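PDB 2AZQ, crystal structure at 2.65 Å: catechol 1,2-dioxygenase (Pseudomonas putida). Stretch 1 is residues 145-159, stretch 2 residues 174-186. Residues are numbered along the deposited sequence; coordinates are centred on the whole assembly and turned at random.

Stretch 1, residues 145-159: KPLAGATVDLWHANT
Stretch 2, residues 174-186: NLRRRIITDAEGR

The strand through Thr 151 to Trp 155 runs antiparallel to strand 176-180, their axes at 165° and 4.6 Å apart at closest approach, with extended phi/psi values such as -111/114 at Val 152 and -97/127 at Ile 179. The register pairs Val 152 with Ile 179 (CA to CA 5.2 Å) and Leu 154 with Arg 177 (5.6 Å), both hydrogen-bonded pairs: Val 152 N to Ile 179 O is 2.8 Å and Leu 154 N to Arg 177 O 2.9 Å, each with its reciprocal bond. Further backbone bonds run from Thr 181 N to Ala 150 O (2.8 Å) and from His 156 N to Leu 175 O (3.3 Å).

A type II turn, Leu 147 to Ala 150, places Gly 149 at phi/psi 75/15, and its N bonds Thr 181 O at 2.8 Å. The Thr 181 side chain (chi1 p) accepts from Ala 150 N at OG1, 2.8 Å. Gly 185 (67/30) closes a type I turn; a CB there would clash with Leu 147 N and Pro 146 CB.

Val 152, Leu 154 (p, t) and Ile 179 (m, t) share one face, Leu 154 CD2 lying 4.0 Å from Ile 179 CD1. Thr 151, Asp 153 and Trp 155 face the other way with Ile 180, Arg 178 and Arg 176; Asp 153 OD2 is 4.5 Å from Arg 178 NE, too far for a salt bridge, and Trp 155 CB lies over one face of the Arg 176 guanidinium, 3.5 Å from Arg 176 NH1. Leu 175 (m, t) sets CB over the His 156 ring, 4.2 Å from its centroid: a CH-pi contact.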

ATOM      1  N   LYS A 145      26.373  36.086  -0.092  1.00 24.25           N
ATOM      2  CA  LYS A 145      27.180  36.187  -1.297  1.00 24.00           C
ATOM      3  C   LYS A 145      26.891  35.167  -2.392  1.00 23.39           C
ATOM      4  O   LYS A 145      26.361  34.087  -2.134  1.00 22.44           O
ATOM      5  CB  LYS A 145      28.652  36.130  -0.918  1.00 24.63           C
ATOM      6  CG  LYS A 145      29.035  37.311  -0.079  1.00 24.93           C
ATOM      7  CD  LYS A 145      30.498  37.399   0.140  1.00 25.35           C
ATOM      8  CE  LYS A 145      30.755  38.722   0.763  1.00 27.77           C
ATOM      9  NZ  LYS A 145      29.848  38.847   1.935  1.00 31.58           N
ATOM     10  N   PRO A 146      27.204  35.529  -3.646  1.00 22.88           N
ATOM     11  CA  PRO A 146      27.007  34.677  -4.812  1.00 22.14           C
ATOM     12  C   PRO A 146      27.905  33.469  -4.714  1.00 22.36           C
ATOM     13  O   PRO A 146      29.074  33.584  -4.350  1.00 22.78           O
ATOM     14  CB  PRO A 146      27.421  35.580  -5.972  1.00 21.05           C
ATOM     15  CG  PRO A 146      27.094  36.932  -5.459  1.00 23.35           C
ATOM     16  CD  PRO A 146      27.731  36.829  -4.085  1.00 23.05           C
ATOM     17  N   LEU A 147      27.329  32.315  -5.025  1.00 21.62           N
ATOM     18  CA  LEU A 147      28.025  31.050  -5.041  1.00 20.79           C
ATOM     19  C   LEU A 147      28.068  30.679  -6.507  1.00 20.68           C
ATOM     20  O   LEU A 147      27.053  30.277  -7.068  1.00 22.46           O
ATOM     21  CB  LEU A 147      27.213  29.991  -4.307  1.00 21.95           C
ATOM     22  CG  LEU A 147      27.361  29.731  -2.812  1.00 24.13           C
ATOM     23  CD1 LEU A 147      25.997  29.539  -2.133  1.00 22.38           C
ATOM     24  CD2 LEU A 147      28.247  28.493  -2.659  1.00 23.19           C
ATOM     25  N   ALA A 148      29.210  30.838  -7.156  1.00 19.35           N
ATOM     26  CA  ALA A 148      29.278  30.438  -8.556  1.00 17.32           C
ATOM     27  C   ALA A 148      29.324  28.905  -8.589  1.00 15.47           C
ATOM     28  O   ALA A 148      29.805  28.264  -7.645  1.00 14.02           O
ATOM     29  CB  ALA A 148      30.523  31.015  -9.208  1.00 18.50           C
ATOM     30  N   GLY A 149      28.804  28.311  -9.657  1.00 13.89           N
ATOM     31  CA  GLY A 149      28.841  26.857  -9.763  1.00 12.36           C
ATOM     32  C   GLY A 149      27.896  25.982  -8.944  1.00 10.98           C
ATOM     33  O   GLY A 149      28.150  24.796  -8.813  1.00 10.29           O
ATOM     34  N   ALA A 150      26.835  26.536  -8.359  1.00 10.42           N
ATOM     35  CA  ALA A 150      25.884  25.695  -7.631  1.00  8.21           C
ATOM     36  C   ALA A 150      24.917  25.212  -8.709  1.00  7.98           C
ATOM     37  O   ALA A 150      24.732  25.879  -9.739  1.00  7.90           O
ATOM     38  CB  ALA A 150      25.136  26.491  -6.595  1.00  8.93           C
ATOM     39  N   THR A 151      24.313  24.054  -8.482  1.00  5.62           N
ATOM     40  CA  THR A 151      23.367  23.474  -9.431  1.00  3.63           C
ATOM     41  C   THR A 151      21.930  23.729  -9.028  1.00  2.00           C
ATOM     42  O   THR A 151      21.557  23.442  -7.903  1.00  4.19           O
ATOM     43  CB  THR A 151      23.567  21.948  -9.525  1.00  2.92           C
ATOM     44  OG1 THR A 151      24.764  21.671 -10.254  1.00  2.60           O
ATOM     45  CG2 THR A 151      22.382  21.279 -10.198  1.00  4.22           C
ATOM     46  N   VAL A 152      21.124  24.316  -9.896  1.00  2.00           N
ATOM     47  CA  VAL A 152      19.728  24.458  -9.516  1.00  2.24           C
ATOM     48  C   VAL A 152      18.998  23.497 -10.457  1.00  2.00           C
ATOM     49  O   VAL A 152      19.013  23.667 -11.693  1.00  2.00           O
ATOM     50  CB  VAL A 152      19.146  25.927  -9.620  1.00  2.00           C
ATOM     51  CG1 VAL A 152      20.257  26.964  -9.674  1.00  2.00           C
ATOM     52  CG2 VAL A 152      18.156  26.029 -10.766  1.00  4.46           C
ATOM     53  N   ASP A 153      18.424  22.460  -9.838  1.00  2.00           N
ATOM     54  CA  ASP A 153      17.685  21.376 -10.500  1.00  2.00           C
ATOM     55  C   ASP A 153      16.177  21.677 -10.461  1.00  2.57           C
ATOM     56  O   ASP A 153      15.567  21.537  -9.394  1.00  3.00           O
ATOM     57  CB  ASP A 153      17.933  20.101  -9.725  1.00  2.00           C
ATOM     58  CG  ASP A 153      17.801  18.871 -10.563  1.00  3.29           C
ATOM     59  OD1 ASP A 153      16.906  18.858 -11.443  1.00  4.19           O
ATOM     60  OD2 ASP A 153      18.580  17.917 -10.306  1.00  2.00           O
ATOM     61  N   LEU A 154      15.572  22.050 -11.594  1.00  2.00           N
ATOM     62  CA  LEU A 154      14.147  22.396 -11.591  1.00  2.00           C
ATOM     63  C   LEU A 154      13.216  21.667 -12.551  1.00  2.00           C
ATOM     64  O   LEU A 154      13.585  21.315 -13.670  1.00  2.00           O
ATOM     65  CB  LEU A 154      13.956  23.910 -11.811  1.00  2.00           C
ATOM     66  CG  LEU A 154      14.227  24.571 -13.182  1.00  2.21           C
ATOM     67  CD1 LEU A 154      13.881  26.059 -13.057  1.00  2.07           C
ATOM     68  CD2 LEU A 154      15.666  24.385 -13.640  1.00  2.00           C
ATOM     69  N   TRP A 155      11.983  21.463 -12.098  1.00  2.14           N
ATOM     70  CA  TRP A 155      10.967  20.790 -12.902  1.00  2.01           C
ATOM     71  C   TRP A 155       9.592  21.381 -12.588  1.00  2.00           C
ATOM     72  O   TRP A 155       9.344  21.768 -11.452  1.00  2.37           O
ATOM     73  CB  TRP A 155      11.005  19.271 -12.642  1.00  2.00           C
ATOM     74  CG  TRP A 155      10.659  18.774 -11.243  1.00  2.00           C
ATOM     75  CD1 TRP A 155       9.496  18.151 -10.866  1.00  2.00           C
ATOM     76  CD2 TRP A 155      11.508  18.757 -10.068  1.00  2.00           C
ATOM     77  NE1 TRP A 155       9.566  17.745  -9.549  1.00  2.00           N
ATOM     78  CE2 TRP A 155      10.783  18.100  -9.033  1.00  2.00           C
ATOM     79  CE3 TRP A 155      12.799  19.225  -9.790  1.00  2.00           C
ATOM     80  CZ2 TRP A 155      11.303  17.905  -7.750  1.00  2.00           C
ATOM     81  CZ3 TRP A 155      13.315  19.026  -8.501  1.00  2.79           C
ATOM     82  CH2 TRP A 155      12.561  18.371  -7.502  1.00  2.00           C
ATOM     83  N   HIS A 156       8.724  21.492 -13.594  1.00  2.00           N
ATOM     84  CA  HIS A 156       7.382  22.030 -13.377  1.00  2.51           C
ATOM     85  C   HIS A 156       6.424  21.571 -14.455  1.00  2.90           C
ATOM     86  O   HIS A 156       6.859  21.096 -15.519  1.00  4.38           O
ATOM     87  CB  HIS A 156       7.396  23.569 -13.270  1.00  2.85           C
ATOM     88  CG  HIS A 156       7.635  24.302 -14.564  1.00  3.71           C
ATOM     89  ND1 HIS A 156       6.671  24.435 -15.542  1.00  3.59           N
ATOM     90  CD2 HIS A 156       8.711  24.999 -15.008  1.00  4.07           C
ATOM     91  CE1 HIS A 156       7.139  25.180 -16.529  1.00  2.00           C
ATOM     92  NE2 HIS A 156       8.375  25.535 -16.231  1.00  4.00           N
ATOM     93  N   ALA A 157       5.127  21.684 -14.164  1.00  2.00           N
ATOM     94  CA  ALA A 157       4.094  21.267 -15.096  1.00  2.00           C
ATOM     95  C   ALA A 157       3.978  22.224 -16.273  1.00  2.00           C
ATOM     96  O   ALA A 157       4.483  23.338 -16.242  1.00  2.00           O
ATOM     97  CB  ALA A 157       2.771  21.167 -14.392  1.00  2.00           C
ATOM     98  N   ASN A 158       3.316  21.755 -17.322  1.00  3.72           N
ATOM     99  CA  ASN A 158       3.098  22.547 -18.508  1.00  5.53           C
ATOM    100  C   ASN A 158       1.709  23.229 -18.407  1.00  8.68           C
ATOM    101  O   ASN A 158       1.074  23.189 -17.341  1.00  9.86           O
ATOM    102  CB  ASN A 158       3.227  21.653 -19.742  1.00  4.14           C
ATOM    103  CG  ASN A 158       2.115  20.626 -19.863  1.00  3.97           C
ATOM    104  OD1 ASN A 158       1.296  20.451 -18.967  1.00  5.49           O
ATOM    105  ND2 ASN A 158       2.094  19.936 -20.988  1.00  2.85           N
ATOM    106  N   THR A 159       1.228  23.858 -19.483  1.00 10.12           N
ATOM    107  CA  THR A 159      -0.063  24.538 -19.396  1.00  9.45           C
ATOM    108  C   THR A 159      -1.251  23.585 -19.192  1.00  9.87           C
ATOM    109  O   THR A 159      -2.274  24.013 -18.684  1.00 11.08           O
ATOM    110  CB  THR A 159      -0.323  25.449 -20.611  1.00  7.86           C
ATOM    111  OG1 THR A 159      -0.495  24.647 -21.779  1.00  9.78           O
ATOM    112  CG2 THR A 159       0.832  26.382 -20.834  1.00  4.97           C
ATOM    113  N   ASN A 174      10.868  17.567 -20.860  1.00  7.68           N
ATOM    114  CA  ASN A 174      10.295  18.878 -21.114  1.00  6.48           C
ATOM    115  C   ASN A 174      10.063  19.554 -19.764  1.00  6.84           C
ATOM    116  O   ASN A 174       9.599  18.915 -18.802  1.00  6.61           O
ATOM    117  CB  ASN A 174       8.977  18.731 -21.873  1.00  7.60           C
ATOM    118  CG  ASN A 174       8.438  20.054 -22.373  1.00  6.60           C
ATOM    119  OD1 ASN A 174       7.293  20.389 -22.122  1.00  5.31           O
ATOM    120  ND2 ASN A 174       9.261  20.803 -23.099  1.00  5.75           N
ATOM    121  N   LEU A 175      10.395  20.839 -19.692  1.00  5.50           N
ATOM    122  CA  LEU A 175      10.253  21.601 -18.454  1.00  4.71           C
ATOM    123  C   LEU A 175      11.115  21.001 -17.325  1.00  3.78           C
ATOM    124  O   LEU A 175      10.777  21.094 -16.142  1.00  4.90           O
ATOM    125  CB  LEU A 175       8.776  21.653 -18.040  1.00  2.93           C
ATOM    126  CG  LEU A 175       7.909  22.038 -19.238  1.00  3.11           C
ATOM    127  CD1 LEU A 175       6.459  22.144 -18.808  1.00  3.72           C
ATOM    128  CD2 LEU A 175       8.400  23.359 -19.817  1.00  3.98           C
ATOM    129  N   ARG A 176      12.233  20.386 -17.699  1.00  2.67           N
ATOM    130  CA  ARG A 176      13.151  19.774 -16.730  1.00  3.34           C
ATOM    131  C   ARG A 176      14.612  20.090 -17.060  1.00  2.32           C
ATOM    132  O   ARG A 176      15.102  19.742 -18.135  1.00  2.00           O
ATOM    133  CB  ARG A 176      12.957  18.255 -16.712  1.00  5.39           C
ATOM    134  CG  ARG A 176      11.666  17.794 -16.030  1.00  8.94           C
ATOM    135  CD  ARG A 176      11.309  16.319 -16.301  1.00  8.32           C
ATOM    136  NE  ARG A 176      10.112  15.920 -15.566  1.00  9.29           N
ATOM    137  CZ  ARG A 176      10.100  15.711 -14.258  1.00  9.36           C
ATOM    138  NH1 ARG A 176      11.233  15.860 -13.576  1.00 10.87           N
ATOM    139  NH2 ARG A 176       8.974  15.388 -13.641  1.00  5.51           N
ATOM    140  N   ARG A 177      15.314  20.733 -16.137  1.00  2.00           N
ATOM    141  CA  ARG A 177      16.711  21.073 -16.382  1.00  2.72           C
ATOM    142  C   ARG A 177      17.595  21.274 -15.137  1.00  3.21           C
ATOM    143  O   ARG A 177      17.142  21.571 -14.021  1.00  2.00           O
ATOM    144  CB  ARG A 177      16.817  22.372 -17.222  1.00  4.01           C
ATOM    145  CG  ARG A 177      16.253  22.356 -18.643  1.00  7.48           C
ATOM    146  CD  ARG A 177      17.086  21.504 -19.599  1.00  9.65           C
ATOM    147  NE  ARG A 177      16.577  21.570 -20.970  1.00 12.83           N
ATOM    148  CZ  ARG A 177      15.417  21.061 -21.399  1.00 13.34           C
ATOM    149  NH1 ARG A 177      15.072  21.194 -22.671  1.00 12.26           N
ATOM    150  NH2 ARG A 177      14.614  20.401 -20.575  1.00 13.75           N
ATOM    151  N   ARG A 178      18.890  21.125 -15.357  1.00  3.65           N
ATOM    152  CA  ARG A 178      19.847  21.373 -14.313  1.00  3.98           C
ATOM    153  C   ARG A 178      20.697  22.547 -14.799  1.00  4.74           C
ATOM    154  O   ARG A 178      21.483  22.421 -15.741  1.00  4.68           O
ATOM    155  CB  ARG A 178      20.680  20.126 -14.034  1.00  3.55           C
ATOM    156  CG  ARG A 178      20.078  19.178 -12.996  1.00  2.00           C
ATOM    157  CD  ARG A 178      20.988  17.967 -12.809  1.00  2.00           C
ATOM    158  NE  ARG A 178      20.994  17.168 -14.025  1.00  2.32           N
ATOM    159  CZ  ARG A 178      21.965  16.336 -14.388  1.00  5.75           C
ATOM    160  NH1 ARG A 178      23.036  16.174 -13.633  1.00  6.46           N
ATOM    161  NH2 ARG A 178      21.861  15.662 -15.525  1.00  8.54           N
ATOM    162  N   ILE A 179      20.476  23.699 -14.165  1.00  5.99           N
ATOM    163  CA  ILE A 179      21.177  24.951 -14.487  1.00  7.22           C
ATOM    164  C   ILE A 179      22.360  25.178 -13.551  1.00  5.91           C
ATOM    165  O   ILE A 179      22.190  25.136 -12.346  1.00  5.03           O
ATOM    166  CB  ILE A 179      20.211  26.184 -14.353  1.00  6.61           C
ATOM    167  CG1 ILE A 179      19.113  26.124 -15.412  1.00  7.12           C
ATOM    168  CG2 ILE A 179      20.972  27.464 -14.544  1.00  9.17           C
ATOM    169  CD1 ILE A 179      18.045  27.185 -15.272  1.00  4.54           C
ATOM    170  N   ILE A 180      23.549  25.403 -14.103  1.00  7.01           N
ATOM    171  CA  ILE A 180      24.759  25.681 -13.288  1.00  9.88           C
ATOM    172  C   ILE A 180      24.910  27.194 -13.084  1.00 10.58           C
ATOM    173  O   ILE A 180      24.955  27.935 -14.064  1.00 13.04           O
ATOM    174  CB  ILE A 180      26.074  25.260 -13.987  1.00  8.81           C
ATOM    175  CG1 ILE A 180      26.021  23.792 -14.428  1.00  6.43           C
ATOM    176  CG2 ILE A 180      27.233  25.562 -13.073  1.00  8.23           C
ATOM    177  CD1 ILE A 180      25.690  22.825 -13.357  1.00  6.48           C
ATOM    178  N   THR A 181      25.008  27.680 -11.855  1.00 10.74           N
ATOM    179  CA  THR A 181      25.138  29.136 -11.706  1.00 11.50           C
ATOM    180  C   THR A 181      26.480  29.668 -12.216  1.00 12.52           C
ATOM    181  O   THR A 181      27.496  28.996 -12.082  1.00 12.16           O
ATOM    182  CB  THR A 181      24.913  29.620 -10.226  1.00  9.01           C
ATOM    183  OG1 THR A 181      25.712  28.862  -9.310  1.00  5.72           O
ATOM    184  CG2 THR A 181      23.455  29.517  -9.856  1.00  7.57           C
ATOM    185  N   ASP A 182      26.472  30.863 -12.819  1.00 14.05           N
ATOM    186  CA  ASP A 182      27.703  31.488 -13.339  1.00 14.77           C
ATOM    187  C   ASP A 182      28.545  32.268 -12.285  1.00 17.46           C
ATOM    188  O   ASP A 182      28.254  32.251 -11.080  1.00 18.42           O
ATOM    189  CB  ASP A 182      27.366  32.391 -14.544  1.00 11.34           C
ATOM    190  CG  ASP A 182      26.454  33.563 -14.192  1.00 11.15           C
ATOM    191  OD1 ASP A 182      25.742  34.062 -15.093  1.00 10.14           O
ATOM    192  OD2 ASP A 182      26.450  34.020 -13.033  1.00 10.22           O
ATOM    193  N   ALA A 183      29.604  32.927 -12.745  1.00 20.19           N
ATOM    194  CA  ALA A 183      30.488  33.693 -11.864  1.00 21.29           C
ATOM    195  C   ALA A 183      29.718  34.570 -10.898  1.00 21.93           C
ATOM    196  O   ALA A 183      30.087  34.688  -9.734  1.00 22.29           O
ATOM    197  CB  ALA A 183      31.446  34.559 -12.689  1.00 20.59           C
ATOM    198  N   GLU A 184      28.662  35.207 -11.380  1.00 22.06           N
ATOM    199  CA  GLU A 184      27.872  36.061 -10.511  1.00 23.51           C
ATOM    200  C   GLU A 184      26.876  35.232  -9.667  1.00 22.38           C
ATOM    201  O   GLU A 184      26.040  35.770  -8.939  1.00 21.94           O
ATOM    202  CB  GLU A 184      27.161  37.111 -11.356  1.00 27.14           C
ATOM    203  CG  GLU A 184      26.216  37.993 -10.574  1.00 33.87           C
ATOM    204  CD  GLU A 184      25.474  38.993 -11.462  1.00 37.76           C
ATOM    205  OE1 GLU A 184      25.159  38.610 -12.625  1.00 38.30           O
ATOM    206  OE2 GLU A 184      25.188  40.134 -10.988  1.00 36.56           O
ATOM    207  N   GLY A 185      26.995  33.912  -9.759  1.00 20.96           N
ATOM    208  CA  GLY A 185      26.127  33.026  -9.010  1.00 20.17           C
ATOM    209  C   GLY A 185      24.680  33.064  -9.443  1.00 19.07           C
ATOM    210  O   GLY A 185      23.780  32.824  -8.643  1.00 18.17           O
ATOM    211  N   ARG A 186      24.431  33.345 -10.711  1.00 19.03           N
ATOM    212  CA  ARG A 186      23.052  33.403 -11.150  1.00 20.51           C
ATOM    213  C   ARG A 186      22.641  32.346 -12.161  1.00 18.24           C
ATOM    214  O   ARG A 186      23.480  31.710 -12.808  1.00 18.08           O
ATOM    215  CB  ARG A 186      22.726  34.796 -11.686  1.00 25.36           C
ATOM    216  CG  ARG A 186      23.678  35.262 -12.748  1.00 31.57           C
ATOM    217  CD  ARG A 186      23.266  36.599 -13.342  1.00 35.78           C
ATOM    218  NE  ARG A 186      24.139  36.910 -14.472  1.00 39.16           N
ATOM    219  CZ  ARG A 186      23.710  37.400 -15.633  1.00 41.70           C
ATOM    220  NH1 ARG A 186      22.408  37.638 -15.824  1.00 41.20           N
ATOM    221  NH2 ARG A 186      24.583  37.620 -16.617  1.00 42.46           N
TER